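Local structure of DNA translocase coupling protein (Clostridium perfringens, 6O1W) at residues A160-D164 with L191-L195; E238-K242 with L253-E257; K128-I132 with L263-R268; Q108-V113 with Q152-Q156. The protein probably couples ATP hydrolysis to DNA transfer during conjugation of plasmid pCW3, the chain here including its FtsK/SpoIIIE-family P-loop ATPase domain. All coordinates share one frame. Residue numbers count along the deposited sequence, not the author numbering.

Contact 1 of 4, residues A160-D164 with L191-L195. With BGC (beta-D-glucopyranose), chain E.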
loop_
_atom_site.group_PDB
_atom_site.type_symbol
_atom_site.label_atom_id
_atom_site.label_comp_id
_atom_site.label_asym_id
_atom_site.label_seq_id
_atom_site.Cartn_x
_atom_site.Cartn_y
_atom_site.Cartn_z
ATOM N N ALA A 160 7.475 12.042 15.734
ATOM C CA ALA A 160 7.317 10.635 15.399
ATOM C C ALA A 160 7.395 9.681 16.549
ATOM O O ALA A 160 8.211 9.848 17.450
ATOM C CB ALA A 160 8.348 10.250 14.345
ATOM N N TYR A 161 6.586 8.619 16.469
ATOM C CA TYR A 161 6.554 7.518 17.422
ATOM C C TYR A 161 6.605 6.239 16.604
ATOM O O TYR A 161 5.873 6.097 15.621
ATOM C CB TYR A 161 5.319 7.554 18.319
ATOM C CG TYR A 161 5.322 8.731 19.258
ATOM C CD1 TYR A 161 6.105 8.730 20.411
ATOM C CD2 TYR A 161 4.513 9.831 19.023
ATOM C CE1 TYR A 161 6.076 9.803 21.302
ATOM C CE2 TYR A 161 4.532 10.934 19.864
ATOM C CZ TYR A 161 5.314 10.918 21.004
ATOM O OH TYR A 161 5.323 12.027 21.807
HETATM N N MSE A 162 7.517 5.337 16.964
HETATM C CA MSE A 162 7.681 4.120 16.177
HETATM C C MSE A 162 7.528 2.928 17.064
HETATM O O MSE A 162 8.079 2.904 18.164
HETATM C CB MSE A 162 9.025 4.138 15.454
HETATM C CG MSE A 162 9.099 5.208 14.377
HETATM SE SE MSE A 162 10.870 6.039 14.300
HETATM C CE MSE A 162 10.839 7.152 15.870
ATOM N N VAL A 163 6.723 1.965 16.619
ATOM C CA VAL A 163 6.431 0.768 17.401
ATOM C C VAL A 163 6.999 -0.467 16.721
ATOM O O VAL A 163 6.625 -0.772 15.578
ATOM C CB VAL A 163 4.902 0.618 17.668
ATOM C CG1 VAL A 163 4.602 -0.657 18.468
ATOM C CG2 VAL A 163 4.349 1.846 18.380
ATOM N N ASP A 164 7.870 -1.201 17.444
ATOM C CA ASP A 164 8.443 -2.456 16.949
ATOM C C ASP A 164 8.780 -3.366 18.096
ATOM O O ASP A 164 9.794 -3.155 18.736
ATOM C CB ASP A 164 9.677 -2.199 16.057
ATOM C CG ASP A 164 10.488 -3.439 15.652
ATOM O OD1 ASP A 164 9.908 -4.554 15.600
ATOM O OD2 ASP A 164 11.685 -3.291 15.390
ATOM N N LEU A 191 2.226 4.625 25.618
ATOM C CA LEU A 191 2.203 5.444 24.401
ATOM C C LEU A 191 0.797 5.687 23.909
ATOM O O LEU A 191 0.446 6.831 23.660
ATOM C CB LEU A 191 3.037 4.823 23.259
ATOM C CG LEU A 191 2.861 5.500 21.862
ATOM C CD1 LEU A 191 3.387 6.934 21.887
ATOM C CD2 LEU A 191 3.510 4.656 20.725
ATOM N N PHE A 192 0.005 4.626 23.763
ATOM C CA PHE A 192 -1.349 4.741 23.209
ATOM C C PHE A 192 -2.337 5.454 24.143
ATOM O O PHE A 192 -3.257 6.105 23.652
ATOM C CB PHE A 192 -1.882 3.384 22.724
ATOM C CG PHE A 192 -1.267 3.048 21.387
ATOM C CD1 PHE A 192 -1.675 3.709 20.226
ATOM C CD2 PHE A 192 -0.253 2.102 21.288
ATOM C CE1 PHE A 192 -1.104 3.402 18.988
ATOM C CE2 PHE A 192 0.345 1.814 20.044
ATOM C CZ PHE A 192 -0.073 2.477 18.907
ATOM N N LYS A 193 -2.137 5.341 25.459
ATOM C CA LYS A 193 -2.946 6.075 26.436
ATOM C C LYS A 193 -2.577 7.585 26.329
ATOM O O LYS A 193 -3.455 8.424 26.317
ATOM C CB LYS A 193 -2.722 5.516 27.856
ATOM C CG LYS A 193 -3.414 6.305 28.972
ATOM C CD LYS A 193 -4.914 6.320 28.800
ATOM C CE LYS A 193 -5.588 6.754 30.076
ATOM N NZ LYS A 193 -6.696 7.714 29.822
ATOM N N TYR A 194 -1.298 7.905 26.146
ATOM C CA TYR A 194 -0.864 9.279 25.927
ATOM C C TYR A 194 -1.486 9.876 24.632
ATOM O O TYR A 194 -1.964 11.015 24.654
ATOM C CB TYR A 194 0.673 9.353 25.850
ATOM C CG TYR A 194 1.148 10.656 25.240
ATOM C CD1 TYR A 194 1.055 11.858 25.947
ATOM C CD2 TYR A 194 1.625 10.704 23.935
ATOM C CE1 TYR A 194 1.453 13.068 25.373
ATOM C CE2 TYR A 194 2.038 11.904 23.357
ATOM C CZ TYR A 194 1.918 13.087 24.066
ATOM O OH TYR A 194 2.271 14.273 23.473
ATOM N N LEU A 195 -1.409 9.137 23.495
ATOM C CA LEU A 195 -1.907 9.581 22.189
ATOM C C LEU A 195 -3.411 9.790 22.190
ATOM O O LEU A 195 -3.885 10.750 21.593
ATOM C CB LEU A 195 -1.514 8.587 21.091
ATOM C CG LEU A 195 -0.040 8.433 20.732
ATOM C CD1 LEU A 195 0.155 7.202 19.838
ATOM C CD2 LEU A 195 0.511 9.701 20.052
HETATM C C2 BGC E . 5.642 12.394 25.737
HETATM C C3 BGC E . 5.191 12.025 27.144
HETATM C C4 BGC E . 4.471 10.682 27.125
HETATM C C5 BGC E . 5.359 9.619 26.482
HETATM C C6 BGC E . 4.657 8.294 26.304
HETATM C C1 BGC E . 6.514 11.273 25.176
HETATM O O1 BGC E . 6.933 11.591 23.892
HETATM O O2 BGC E . 6.361 13.622 25.755
HETATM O O3 BGC E . 4.349 13.043 27.671
HETATM O O4 BGC E . 4.130 10.271 28.444
HETATM O O5 BGC E . 5.773 10.051 25.174
HETATM O O6 BGC E . 5.501 7.356 25.653
HETATM O O HOH W 1 4.024 14.403 21.465
#
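A glucose-binding pocket occupies the open end of this strand-helix interface, where Y161 and Y194, one from each segment, share the ligand with Q180. Y161 OH lies 2.7 Å from BGC O1 and 2.7 Å from water 1, which is also 2.7 Å from Y194 OH, so the water joins the two phenols. The sugar lies over one face of the Y194 ring, with C4 above it. Deeper in, L191 covers a face of the Y161 ring in a CH-pi contact, its CD1 3.9 Å from the ring centroid. As in an alpha/beta fold, a helix packs on a face of the mixed sheet: strand residues 160-163 and the 191-195 portion of helix 185-209 run roughly antiparallel, at 146°. Y161 and V163 point toward the helix, whereas M162 points away and meets L150 of helix 142-155. V163 CG2 completes the interface, 3.8 Å from L191 CD2 and 4.3 Å from F192 CE2, while L195 CD2 stands 4.1 Å from Y161 CD2.

Contact 2 of 4, residues E238-K242 with L253-E257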
loop_
_atom_site.group_PDB
_atom_site.type_symbol
_atom_site.label_atom_id
_atom_site.label_comp_id
_atom_site.label_asym_id
_atom_site.label_seq_id
_atom_site.Cartn_x
_atom_site.Cartn_y
_atom_site.Cartn_z
ATOM N N GLU A 238 1.467 -7.645 16.187
ATOM C CA GLU A 238 2.084 -7.496 17.530
ATOM C C GLU A 238 1.133 -6.800 18.551
ATOM O O GLU A 238 1.273 -6.996 19.763
ATOM C CB GLU A 238 3.409 -6.721 17.426
ATOM C CG GLU A 238 4.524 -7.535 16.766
ATOM C CD GLU A 238 5.778 -6.804 16.311
ATOM O OE1 GLU A 238 5.892 -5.576 16.534
ATOM O OE2 GLU A 238 6.647 -7.471 15.706
ATOM N N LEU A 239 0.173 -5.994 18.051
ATOM C CA LEU A 239 -0.804 -5.304 18.893
ATOM C C LEU A 239 -2.187 -5.991 18.849
ATOM O O LEU A 239 -2.932 -5.895 19.820
ATOM C CB LEU A 239 -0.978 -3.838 18.431
ATOM C CG LEU A 239 0.205 -2.857 18.579
ATOM C CD1 LEU A 239 -0.164 -1.519 18.030
ATOM C CD2 LEU A 239 0.637 -2.684 20.048
HETATM N N MSE A 240 -2.551 -6.609 17.708
HETATM C CA MSE A 240 -3.881 -7.193 17.497
HETATM C C MSE A 240 -3.984 -8.690 17.738
HETATM O O MSE A 240 -5.017 -9.130 18.234
HETATM C CB MSE A 240 -4.417 -6.857 16.098
HETATM C CG MSE A 240 -4.610 -5.380 15.856
HETATM SE SE MSE A 240 -6.003 -4.585 16.960
HETATM C CE MSE A 240 -5.192 -2.768 17.252
ATOM N N ASP A 241 -2.967 -9.478 17.346
ATOM C CA ASP A 241 -3.006 -10.927 17.534
ATOM C C ASP A 241 -2.755 -11.289 18.998
ATOM O O ASP A 241 -1.626 -11.197 19.486
ATOM C CB ASP A 241 -2.058 -11.660 16.575
ATOM C CG ASP A 241 -2.243 -13.165 16.535
ATOM O OD1 ASP A 241 -2.398 -13.780 17.621
ATOM O OD2 ASP A 241 -2.214 -13.735 15.424
ATOM N N LYS A 242 -3.834 -11.715 19.685
ATOM C CA LYS A 242 -3.851 -12.061 21.109
ATOM C C LYS A 242 -3.854 -13.577 21.412
ATOM O O LYS A 242 -3.897 -13.946 22.583
ATOM C CB LYS A 242 -5.117 -11.439 21.756
ATOM C CG LYS A 242 -5.239 -9.926 21.619
ATOM C CD LYS A 242 -6.670 -9.441 21.919
ATOM C CE LYS A 242 -7.178 -8.450 20.885
ATOM N NZ LYS A 242 -6.380 -7.179 20.852
ATOM N N LEU A 253 -3.392 -5.870 25.795
ATOM C CA LEU A 253 -3.600 -5.755 24.331
ATOM C C LEU A 253 -5.019 -5.271 23.986
ATOM O O LEU A 253 -5.186 -4.506 23.047
ATOM C CB LEU A 253 -3.280 -7.072 23.590
ATOM C CG LEU A 253 -1.792 -7.504 23.549
ATOM C CD1 LEU A 253 -1.615 -8.786 22.758
ATOM C CD2 LEU A 253 -0.900 -6.422 22.976
ATOM N N VAL A 254 -6.031 -5.727 24.754
ATOM C CA VAL A 254 -7.433 -5.308 24.619
ATOM C C VAL A 254 -7.504 -3.802 24.895
ATOM O O VAL A 254 -8.128 -3.085 24.128
ATOM C CB VAL A 254 -8.398 -6.135 25.527
ATOM C CG1 VAL A 254 -9.797 -5.509 25.601
ATOM C CG2 VAL A 254 -8.486 -7.583 25.051
ATOM N N ARG A 255 -6.835 -3.330 25.955
ATOM C CA ARG A 255 -6.799 -1.915 26.345
ATOM C C ARG A 255 -6.143 -1.095 25.233
ATOM O O ARG A 255 -6.723 -0.110 24.805
ATOM C CB ARG A 255 -6.045 -1.769 27.672
ATOM C CG ARG A 255 -6.625 -0.744 28.640
ATOM C CD ARG A 255 -6.463 -1.177 30.095
ATOM N NE ARG A 255 -5.072 -1.462 30.453
ATOM C CZ ARG A 255 -4.664 -2.540 31.119
ATOM N NH1 ARG A 255 -5.540 -3.440 31.541
ATOM N NH2 ARG A 255 -3.375 -2.721 31.371
ATOM N N ILE A 256 -4.994 -1.563 24.692
ATOM C CA ILE A 256 -4.282 -0.932 23.570
ATOM C C ILE A 256 -5.159 -0.871 22.304
ATOM O O ILE A 256 -5.118 0.146 21.593
ATOM C CB ILE A 256 -2.929 -1.629 23.290
ATOM C CG1 ILE A 256 -1.955 -1.385 24.452
ATOM C CG2 ILE A 256 -2.327 -1.161 21.929
ATOM C CD1 ILE A 256 -0.720 -2.363 24.504
ATOM N N GLU A 257 -5.900 -1.978 21.993
ATOM C CA GLU A 257 -6.797 -2.037 20.824
ATOM C C GLU A 257 -7.913 -0.971 20.970
ATOM O O GLU A 257 -8.267 -0.313 19.982
ATOM C CB GLU A 257 -7.384 -3.446 20.651
ATOM C CG GLU A 257 -8.541 -3.535 19.663
ATOM C CD GLU A 257 -9.184 -4.898 19.484
ATOM O OE1 GLU A 257 -9.161 -5.712 20.437
ATOM O OE2 GLU A 257 -9.732 -5.142 18.386
#
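K242 and E257 form the one salt bridge of this contact, with K242 NZ donating to E257 OE1 at 3.2 Å. NZ of K242 also hovers 3.7 Å from L253 O. The lysine reaches its partner by lying along the helix: its CG is 4.0 Å from L253 CD1 and its CD 4.1 Å from V254 CG2. Further in, L253 covers the C-terminal end of the short helix 237-240, its CD2 3.8 Å from L239 O and 3.9 Å from E238 O, just before D241 leaves helical geometry. Beside it, L239 CD2 meets I256 CG2 at 3.8 Å, and both side chains touch F192 of helix 185-209. The selenium of M240 rests 3.9 Å from E257 CG. Helix 237-240 follows strand 229-233, the strand that carries the Walker B motif in P-loop ATPases, and E238 OE1 binds F165 N. Leucine and isoleucine thus fill the buried side, while the K242-E257 pair adds a hydrogen-bonded ion pair at the partly exposed margin.

Contact 3 of 4, residues K128-I132 with L263-R268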
loop_
_atom_site.group_PDB
_atom_site.type_symbol
_atom_site.label_atom_id
_atom_site.label_comp_id
_atom_site.label_asym_id
_atom_site.label_seq_id
_atom_site.Cartn_x
_atom_site.Cartn_y
_atom_site.Cartn_z
ATOM N N LYS A 128 -6.993 14.779 4.736
ATOM C CA LYS A 128 -8.223 14.220 4.142
ATOM C C LYS A 128 -8.401 12.723 4.413
ATOM O O LYS A 128 -9.513 12.284 4.705
ATOM C CB LYS A 128 -8.244 14.502 2.635
ATOM C CG LYS A 128 -8.392 15.999 2.338
ATOM C CD LYS A 128 -8.050 16.371 0.913
ATOM C CE LYS A 128 -8.340 17.840 0.677
ATOM N NZ LYS A 128 -7.848 18.307 -0.648
ATOM N N SER A 129 -7.297 11.951 4.359
ATOM C CA SER A 129 -7.291 10.493 4.561
ATOM C C SER A 129 -6.148 10.254 5.562
ATOM O O SER A 129 -4.982 10.214 5.184
ATOM C CB SER A 129 -7.105 9.795 3.224
ATOM O OG SER A 129 -5.908 10.243 2.613
ATOM N N PRO A 130 -6.487 10.294 6.874
ATOM C CA PRO A 130 -5.437 10.394 7.906
ATOM C C PRO A 130 -4.638 9.147 8.259
ATOM O O PRO A 130 -3.593 9.295 8.909
ATOM C CB PRO A 130 -6.206 10.903 9.140
ATOM C CG PRO A 130 -7.622 10.437 8.935
ATOM C CD PRO A 130 -7.844 10.458 7.453
ATOM N N HIS A 131 -5.120 7.943 7.894
ATOM C CA HIS A 131 -4.427 6.707 8.254
ATOM C C HIS A 131 -4.158 5.818 7.059
ATOM O O HIS A 131 -4.924 5.813 6.090
ATOM C CB HIS A 131 -5.167 5.957 9.377
ATOM C CG HIS A 131 -5.591 6.854 10.496
ATOM N ND1 HIS A 131 -4.662 7.549 11.262
ATOM C CD2 HIS A 131 -6.834 7.195 10.902
ATOM C CE1 HIS A 131 -5.369 8.266 12.121
ATOM N NE2 HIS A 131 -6.681 8.090 11.943
ATOM N N ILE A 132 -3.050 5.091 7.122
ATOM C CA ILE A 132 -2.558 4.231 6.043
ATOM C C ILE A 132 -2.266 2.822 6.560
ATOM O O ILE A 132 -1.626 2.654 7.604
ATOM C CB ILE A 132 -1.257 4.852 5.457
ATOM C CG1 ILE A 132 -1.518 6.273 4.895
ATOM C CG2 ILE A 132 -0.592 3.916 4.415
ATOM C CD1 ILE A 132 -0.284 7.099 4.494
ATOM N N LEU A 263 -8.357 6.212 18.525
ATOM C CA LEU A 263 -7.450 7.090 17.787
ATOM C C LEU A 263 -7.816 7.118 16.317
ATOM O O LEU A 263 -8.018 8.196 15.778
ATOM C CB LEU A 263 -6.008 6.614 17.913
ATOM C CG LEU A 263 -5.045 7.380 18.779
ATOM C CD1 LEU A 263 -3.631 6.845 18.543
ATOM C CD2 LEU A 263 -5.111 8.893 18.522
ATOM N N ALA A 264 -7.956 5.941 15.681
ATOM C CA ALA A 264 -8.272 5.836 14.260
ATOM C C ALA A 264 -9.603 6.538 13.880
ATOM O O ALA A 264 -9.678 7.270 12.888
ATOM C CB ALA A 264 -8.295 4.373 13.844
ATOM N N ARG A 265 -10.616 6.341 14.689
ATOM C CA ARG A 265 -11.950 6.874 14.460
ATOM C C ARG A 265 -12.028 8.387 14.684
ATOM O O ARG A 265 -12.667 9.071 13.889
ATOM C CB ARG A 265 -12.963 6.095 15.359
ATOM C CG ARG A 265 -14.403 6.617 15.390
ATOM C CD ARG A 265 -15.296 5.738 16.262
ATOM N NE ARG A 265 -14.813 5.650 17.653
ATOM C CZ ARG A 265 -15.168 6.477 18.631
ATOM N NH1 ARG A 265 -16.048 7.445 18.406
ATOM N NH2 ARG A 265 -14.662 6.330 19.847
ATOM N N LEU A 266 -11.360 8.909 15.727
ATOM C CA LEU A 266 -11.479 10.320 16.116
ATOM C C LEU A 266 -10.347 11.281 15.743
ATOM O O LEU A 266 -10.512 12.480 16.018
ATOM C CB LEU A 266 -11.693 10.420 17.638
ATOM C CG LEU A 266 -12.945 9.752 18.251
ATOM C CD1 LEU A 266 -12.970 9.967 19.780
ATOM C CD2 LEU A 266 -14.228 10.335 17.652
ATOM N N SER A 267 -9.219 10.814 15.170
ATOM C CA SER A 267 -8.075 11.723 14.927
ATOM C C SER A 267 -7.968 12.361 13.513
ATOM O O SER A 267 -6.888 12.878 13.135
ATOM C CB SER A 267 -6.760 11.034 15.267
ATOM O OG SER A 267 -6.623 9.955 14.362
ATOM N N ARG A 268 -9.083 12.410 12.795
ATOM C CA ARG A 268 -9.217 12.982 11.454
ATOM C C ARG A 268 -8.675 14.420 11.346
ATOM O O ARG A 268 -7.872 14.697 10.471
ATOM C CB ARG A 268 -10.704 12.998 11.046
ATOM C CG ARG A 268 -11.566 11.905 11.674
ATOM C CD ARG A 268 -11.966 10.923 10.600
ATOM N NE ARG A 268 -11.352 9.624 10.840
ATOM C CZ ARG A 268 -10.904 8.806 9.893
ATOM N NH1 ARG A 268 -10.972 9.156 8.613
ATOM N NH2 ARG A 268 -10.381 7.641 10.217
#
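An irregular segment meets the end of a helix here: residues 128-130 lead, without regular structure, toward strand 132-135, and helix 247-266 ends as S267 departs from helical angles. The CA atoms of P130 and R268 come within 5.8 Å, those of H131 and A264 within 7.2 Å. The last turn is secured by S267, whose N and OG both bond to L263 O, at 2.9 Å and 2.7 Å. H131 points its ring edge at this helix end, and its NE2 makes a weak hydrogen bond to A264 O (3.2 Å, 120°); its ND1 is bound by L274 N. In the P-loop NTPase fold, helix 247-266 forms part of a beta-alpha-beta crossover from strand 229-233 to strand 272-278, which runs parallel to strand 132-135. H131 therefore spans the helix terminus and the strand that follows it. R268 curls back, NH2 donating to A264 O at 2.8 Å and also to N293 O, and its guanidinium lies flat against P130, with P130 CG over one face and P130 CD 3.6 Å from R268 NH1.

Contact 4 of 4, residues Q108-V113 with Q152-Q156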
loop_
_atom_site.group_PDB
_atom_site.type_symbol
_atom_site.label_atom_id
_atom_site.label_comp_id
_atom_site.label_asym_id
_atom_site.label_seq_id
_atom_site.Cartn_x
_atom_site.Cartn_y
_atom_site.Cartn_z
ATOM N N GLN A 108 3.344 21.321 0.511
ATOM C CA GLN A 108 2.141 21.290 1.320
ATOM C C GLN A 108 2.292 20.305 2.493
ATOM O O GLN A 108 2.477 19.102 2.284
ATOM C CB GLN A 108 0.936 20.941 0.446
ATOM C CG GLN A 108 -0.398 21.426 1.010
ATOM C CD GLN A 108 -1.546 20.959 0.162
ATOM O OE1 GLN A 108 -1.530 21.056 -1.068
ATOM N NE2 GLN A 108 -2.570 20.430 0.801
ATOM N N GLU A 109 2.243 20.837 3.725
ATOM C CA GLU A 109 2.357 20.074 4.968
ATOM C C GLU A 109 1.251 19.007 4.998
ATOM O O GLU A 109 0.111 19.315 4.670
ATOM C CB GLU A 109 2.235 21.044 6.182
ATOM C CG GLU A 109 2.631 20.441 7.519
ATOM C CD GLU A 109 1.660 19.462 8.164
ATOM O OE1 GLU A 109 0.428 19.644 8.025
ATOM O OE2 GLU A 109 2.141 18.498 8.802
ATOM N N GLY A 110 1.595 17.780 5.363
ATOM C CA GLY A 110 0.623 16.689 5.435
ATOM C C GLY A 110 0.405 15.918 4.148
ATOM O O GLY A 110 -0.294 14.904 4.148
ATOM N N VAL A 111 0.999 16.377 3.049
ATOM C CA VAL A 111 0.909 15.716 1.745
ATOM C C VAL A 111 2.174 14.888 1.584
ATOM O O VAL A 111 3.296 15.413 1.726
ATOM C CB VAL A 111 0.700 16.692 0.532
ATOM C CG1 VAL A 111 0.632 15.927 -0.791
ATOM C CG2 VAL A 111 -0.571 17.517 0.694
ATOM N N VAL A 112 1.984 13.590 1.289
ATOM C CA VAL A 112 3.069 12.643 1.047
ATOM C C VAL A 112 2.918 11.971 -0.331
ATOM O O VAL A 112 1.810 11.869 -0.847
ATOM C CB VAL A 112 3.237 11.620 2.217
ATOM C CG1 VAL A 112 3.433 12.345 3.560
ATOM C CG2 VAL A 112 2.062 10.641 2.295
ATOM N N VAL A 113 4.039 11.540 -0.926
ATOM C CA VAL A 113 4.078 10.850 -2.211
ATOM C C VAL A 113 4.554 9.402 -1.957
ATOM O O VAL A 113 5.563 9.207 -1.278
ATOM C CB VAL A 113 4.952 11.589 -3.259
ATOM C CG1 VAL A 113 4.713 11.025 -4.653
ATOM C CG2 VAL A 113 4.670 13.092 -3.251
ATOM N N GLN A 152 9.339 11.847 4.892
ATOM C CA GLN A 152 8.637 12.998 4.329
ATOM C C GLN A 152 8.021 13.863 5.422
ATOM O O GLN A 152 8.266 15.071 5.442
ATOM C CB GLN A 152 7.578 12.551 3.300
ATOM C CG GLN A 152 8.227 11.950 2.047
ATOM C CD GLN A 152 7.244 11.429 1.031
ATOM O OE1 GLN A 152 7.166 10.240 0.733
ATOM N NE2 GLN A 152 6.480 12.305 0.477
ATOM N N LEU A 153 7.310 13.229 6.373
ATOM C CA LEU A 153 6.701 13.924 7.501
ATOM C C LEU A 153 7.721 14.488 8.480
ATOM O O LEU A 153 7.502 15.584 8.991
ATOM C CB LEU A 153 5.665 13.051 8.206
ATOM C CG LEU A 153 4.493 12.675 7.306
ATOM C CD1 LEU A 153 3.606 11.643 7.979
ATOM C CD2 LEU A 153 3.729 13.937 6.832
ATOM N N LEU A 154 8.839 13.774 8.715
ATOM C CA LEU A 154 9.926 14.272 9.583
ATOM C C LEU A 154 10.543 15.540 8.954
ATOM O O LEU A 154 10.910 16.468 9.674
ATOM C CB LEU A 154 11.027 13.195 9.749
ATOM C CG LEU A 154 10.707 12.019 10.681
ATOM C CD1 LEU A 154 11.830 11.037 10.701
ATOM C CD2 LEU A 154 10.411 12.494 12.116
ATOM N N LYS A 155 10.619 15.578 7.605
ATOM C CA LYS A 155 11.124 16.716 6.814
ATOM C C LYS A 155 10.140 17.870 6.827
ATOM O O LYS A 155 10.543 18.981 6.547
ATOM C CB LYS A 155 11.412 16.296 5.342
ATOM C CG LYS A 155 12.686 15.479 5.152
ATOM C CD LYS A 155 13.932 16.360 5.161
ATOM C CE LYS A 155 14.293 16.913 3.807
ATOM N NZ LYS A 155 15.139 18.125 3.936
ATOM N N GLN A 156 8.847 17.620 7.143
ATOM C CA GLN A 156 7.841 18.699 7.249
ATOM C C GLN A 156 7.674 19.129 8.689
ATOM O O GLN A 156 6.814 19.950 8.972
ATOM C CB GLN A 156 6.489 18.303 6.649
ATOM C CG GLN A 156 6.586 17.971 5.164
ATOM C CD GLN A 156 5.330 17.400 4.582
ATOM O OE1 GLN A 156 4.337 17.175 5.267
ATOM N NE2 GLN A 156 5.344 17.172 3.287
#
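Q152, toward the C-terminal end of helix 142-155, opens the contact by extending its side chain beside the backbone of V112 and V113 at the start of strand 111-116; together with Q156 it gives up more surface to the other segment than its companions. L153 follows with apolar packing: its CD2 touches V112 CG1 at 3.7 Å and comes 4.4 Å from G110 CA. Q156 comes next, and its side-chain amide does the most specific work. Q156 OE1 accepts from G110 N at 2.8 Å (156°), and Q156 NE2 donates to V111 O at 3.1 Å (158°). One planar amide thereby satisfies a backbone donor and a backbone acceptor. Its target is a type II turn, closed by V111 N to Q108 O at 3.2 Å, in which G110 adopts a positive phi (88°) that suits glycine. E109 at the turn contributes its CA, 3.5 Å from Q156 OE1, and sends its carboxylate to R228. Beyond the two segments, the turn and strand pair with strand 121-125 and the residue after it, G110 with L126 and V112 with I124, so the end of the helix that follows the P-loop packs against an antiparallel arm of the mixed sheet, with L154 touching helix 351-356.

In the fold
From the N terminus, contact 4 opens first at 108-113 and contact 3 at 128-132; contact 4 then closes at 152-156, so the two cross, and the Walker A strand, P-loop and helix 142-155 fall between. Contact 1 (160-164 with 191-195) and then contact 2 (238-242 with 253-257) open and close in series, both within the long span that contact 3 completes at 263-268. Helix 142-155 and strand 159-163 join contacts 4 and 1, through L154 against A160. F192 packs on L239 and I256 of contact 2, and L195 on L263 of contact 3, tying helix 185-209 to helices 237-240 and 247-266 beside the parallel strands.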